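PDB 3I9X: mutT/nudix family protein from Listeria innocua, which is probably a hydrolase of the Nudix family, represented here by the part of the protein that holds the Nudix domain. Local coordinates for residues Met32-Leu40 against Val127-Arg135. Numbering follows the deposited sequence.
Sequences MILTTVKEL and VPPEALEKR
Val127 N donates to Thr35 O over 2.9 Å, in a nearly straight bond (169°) that joins Val127 to strand 27-40, the parallel partner of strand 118-126. The next bond comes from a side chain: Thr36 OG1 donates a hydrogen bond to Val127 O at 2.9 Å, approaching 21° off the carbonyl plane. With OG1 swung opposite its own backbone nitrogen (chi1 -170°), the hydroxyl reaches the turn into helix 129-137. Amides at the start of a helix have no carbonyl within it to bond, so Pro129 costs no helix hydrogen bond there; its ring packs against Thr36, with CD 3.4 Å from OG1, the two side chains crossing at about a right angle.

Apolar contacts fill the buried end, where branched aliphatic side chains suit the space between strand and helix. Leu34 sets CG 4.0 Å from Leu132 CD2 and CD1 4.1 Å from Val127 CG1, while Leu132 CD1 lies against the strand backbone at Leu34 O. Leu146 of strand 144-148 also touches Leu132, and Leu96 and Ile99 adjoin Val127.

At the partly exposed edge, long charged side chains span the gap from opposite directions: Lys38 bends at chi3 and chi4 and Glu133 reaches out extended, bringing NZ of Lys38 to the anti side of Glu133 OE2 in a 2.8 Å salt bridge.

Helix 129-137, following strand 118-126, is thus fastened across strand 27-40 by buried apolar and hydrogen-bonding contacts, with an ion pair at the rim.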
loop_
_atom_site.group_PDB
_atom_site.type_symbol
_atom_site.label_atom_id
_atom_site.label_comp_id
_atom_site.label_asym_id
_atom_site.label_seq_id
_atom_site.Cartn_x
_atom_site.Cartn_y
_atom_site.Cartn_z
ATOM N N MET A 32 10.033 7.720 -0.947
ATOM C CA MET A 32 9.974 8.297 -2.284
ATOM C C MET A 32 11.165 7.927 -3.163
ATOM O O MET A 32 12.304 8.292 -2.875
ATOM C CB MET A 32 9.937 9.816 -2.191
ATOM C CG MET A 32 8.844 10.365 -1.188
ATOM S SD MET A 32 8.544 12.182 -1.351
ATOM C CE MET A 32 9.101 12.223 -3.110
ATOM N N ILE A 33 10.897 7.215 -4.239
ATOM C CA ILE A 33 11.873 7.030 -5.306
ATOM C C ILE A 33 11.783 8.275 -6.185
ATOM O O ILE A 33 10.826 8.458 -6.958
ATOM C CB ILE A 33 11.573 5.794 -6.071
ATOM C CG1 ILE A 33 11.739 4.587 -5.150
ATOM C CG2 ILE A 33 12.443 5.633 -7.266
ATOM C CD1 ILE A 33 13.127 4.306 -4.893
ATOM N N LEU A 34 12.787 9.124 -6.058
ATOM C CA LEU A 34 12.813 10.414 -6.728
ATOM C C LEU A 34 13.747 10.410 -7.911
ATOM O O LEU A 34 14.976 10.460 -7.736
ATOM C CB LEU A 34 13.285 11.468 -5.735
ATOM C CG LEU A 34 12.857 12.903 -5.861
ATOM C CD1 LEU A 34 11.420 12.914 -6.357
ATOM C CD2 LEU A 34 12.968 13.612 -4.468
ATOM N N THR A 35 13.182 10.373 -9.109
ATOM C CA THR A 35 13.984 10.171 -10.323
ATOM C C THR A 35 13.936 11.303 -11.326
ATOM O O THR A 35 13.026 12.145 -11.301
ATOM C CB THR A 35 13.593 8.891 -11.032
ATOM O OG1 THR A 35 12.345 9.047 -11.695
ATOM C CG2 THR A 35 13.502 7.715 -10.051
ATOM N N THR A 36 14.945 11.327 -12.190
ATOM C CA THR A 36 14.999 12.222 -13.347
ATOM C C THR A 36 15.701 11.508 -14.487
ATOM O O THR A 36 16.186 10.388 -14.333
ATOM C CB THR A 36 15.677 13.550 -13.057
ATOM O OG1 THR A 36 15.475 14.441 -14.163
ATOM C CG2 THR A 36 17.154 13.388 -12.819
ATOM N N VAL A 37 15.683 12.131 -15.651
ATOM C CA VAL A 37 16.376 11.602 -16.809
ATOM C C VAL A 37 17.389 12.673 -17.167
ATOM O O VAL A 37 17.067 13.855 -17.179
ATOM C CB VAL A 37 15.422 11.281 -17.968
ATOM C CG1 VAL A 37 16.204 11.050 -19.295
ATOM C CG2 VAL A 37 14.576 10.037 -17.661
ATOM N N LYS A 38 18.643 12.281 -17.327
ATOM C CA LYS A 38 19.652 13.219 -17.800
ATOM C C LYS A 38 20.782 12.475 -18.477
ATOM O O LYS A 38 20.898 11.239 -18.359
ATOM C CB LYS A 38 20.192 14.110 -16.669
ATOM C CG LYS A 38 21.092 13.414 -15.650
ATOM C CD LYS A 38 21.583 14.393 -14.558
ATOM C CE LYS A 38 23.089 14.283 -14.248
ATOM N NZ LYS A 38 23.690 15.622 -14.032
ATOM N N GLU A 39 21.634 13.236 -19.151
ATOM C CA GLU A 39 22.624 12.635 -20.042
ATOM C C GLU A 39 23.834 12.145 -19.271
ATOM O O GLU A 39 24.452 12.874 -18.496
ATOM C CB GLU A 39 23.035 13.604 -21.161
ATOM C CG GLU A 39 21.831 14.151 -21.949
ATOM C CD GLU A 39 21.742 13.635 -23.382
ATOM O OE1 GLU A 39 22.758 13.751 -24.130
ATOM O OE2 GLU A 39 20.640 13.152 -23.760
ATOM N N LEU A 40 24.147 10.884 -19.481
ATOM C CA LEU A 40 25.389 10.313 -18.998
ATOM C C LEU A 40 26.099 9.745 -20.231
ATOM O O LEU A 40 25.547 8.889 -20.923
ATOM C CB LEU A 40 25.097 9.222 -17.969
ATOM C CG LEU A 40 26.300 8.483 -17.402
ATOM C CD1 LEU A 40 27.095 9.388 -16.487
ATOM C CD2 LEU A 40 25.846 7.234 -16.692
ATOM N N VAL A 127 10.909 13.937 -11.958
ATOM C CA VAL A 127 10.951 15.387 -11.898
ATOM C C VAL A 127 12.042 15.881 -12.838
ATOM O O VAL A 127 12.800 15.079 -13.364
ATOM C CB VAL A 127 11.125 15.857 -10.456
ATOM C CG1 VAL A 127 10.112 15.126 -9.551
ATOM C CG2 VAL A 127 12.556 15.610 -9.969
ATOM N N PRO A 128 12.054 17.194 -13.133
ATOM C CA PRO A 128 13.118 17.730 -13.950
ATOM C C PRO A 128 14.431 17.661 -13.187
ATOM O O PRO A 128 14.444 17.772 -11.957
ATOM C CB PRO A 128 12.679 19.193 -14.220
ATOM C CG PRO A 128 11.181 19.187 -14.042
ATOM C CD PRO A 128 11.017 18.215 -12.866
ATOM N N PRO A 129 15.533 17.492 -13.919
ATOM C CA PRO A 129 16.817 17.210 -13.281
ATOM C C PRO A 129 17.335 18.328 -12.415
ATOM O O PRO A 129 18.100 18.059 -11.492
ATOM C CB PRO A 129 17.763 16.929 -14.461
ATOM C CG PRO A 129 17.100 17.493 -15.650
ATOM C CD PRO A 129 15.626 17.561 -15.391
ATOM N N GLU A 130 16.907 19.568 -12.670
ATOM C CA GLU A 130 17.551 20.717 -12.042
ATOM C C GLU A 130 17.357 20.805 -10.521
ATOM O O GLU A 130 18.291 21.073 -9.805
ATOM C CB GLU A 130 17.128 22.035 -12.737
ATOM C CG GLU A 130 17.705 22.218 -14.192
ATOM C CD GLU A 130 16.870 21.537 -15.304
ATOM O OE1 GLU A 130 15.696 21.123 -15.034
ATOM O OE2 GLU A 130 17.411 21.424 -16.459
ATOM N N ALA A 131 16.147 20.576 -10.023
ATOM C CA ALA A 131 15.920 20.539 -8.576
ATOM C C ALA A 131 16.727 19.440 -7.864
ATOM O O ALA A 131 17.204 19.640 -6.751
ATOM C CB ALA A 131 14.464 20.327 -8.303
ATOM N N LEU A 132 16.865 18.281 -8.489
ATOM C CA LEU A 132 17.650 17.191 -7.888
ATOM C C LEU A 132 19.141 17.518 -7.889
ATOM O O LEU A 132 19.811 17.290 -6.900
ATOM C CB LEU A 132 17.382 15.859 -8.595
ATOM C CG LEU A 132 15.922 15.458 -8.689
ATOM C CD1 LEU A 132 15.764 13.961 -9.090
ATOM C CD2 LEU A 132 15.201 15.813 -7.380
ATOM N N GLU A 133 19.648 18.071 -8.993
ATOM C CA GLU A 133 21.049 18.555 -9.059
ATOM C C GLU A 133 21.320 19.614 -7.997
ATOM O O GLU A 133 22.339 19.554 -7.332
ATOM C CB GLU A 133 21.398 19.081 -10.465
ATOM C CG GLU A 133 21.505 17.989 -11.541
ATOM C CD GLU A 133 21.461 18.514 -12.992
ATOM O OE1 GLU A 133 20.972 19.646 -13.242
ATOM O OE2 GLU A 133 21.898 17.756 -13.901
ATOM N N LYS A 134 20.396 20.547 -7.795
ATOM C CA LYS A 134 20.556 21.562 -6.725
ATOM C C LYS A 134 20.843 20.941 -5.358
ATOM O O LYS A 134 21.805 21.336 -4.673
ATOM C CB LYS A 134 19.327 22.470 -6.610
ATOM C CG LYS A 134 19.332 23.711 -7.513
ATOM C CD LYS A 134 18.301 24.789 -7.048
ATOM C CE LYS A 134 18.659 25.415 -5.658
ATOM N NZ LYS A 134 17.652 26.425 -5.156
ATOM N N ARG A 135 20.017 19.975 -4.951
ATOM C CA ARG A 135 20.184 19.352 -3.623
ATOM C C ARG A 135 21.448 18.513 -3.530
ATOM O O ARG A 135 22.103 18.509 -2.496
ATOM C CB ARG A 135 18.960 18.507 -3.234
ATOM C CG ARG A 135 17.902 19.308 -2.508
ATOM C CD ARG A 135 18.257 19.552 -1.013
ATOM N NE ARG A 135 17.897 18.437 -0.132
ATOM C CZ ARG A 135 18.333 18.280 1.123
ATOM N NH1 ARG A 135 19.178 19.154 1.680
ATOM N NH2 ARG A 135 17.945 17.216 1.826
#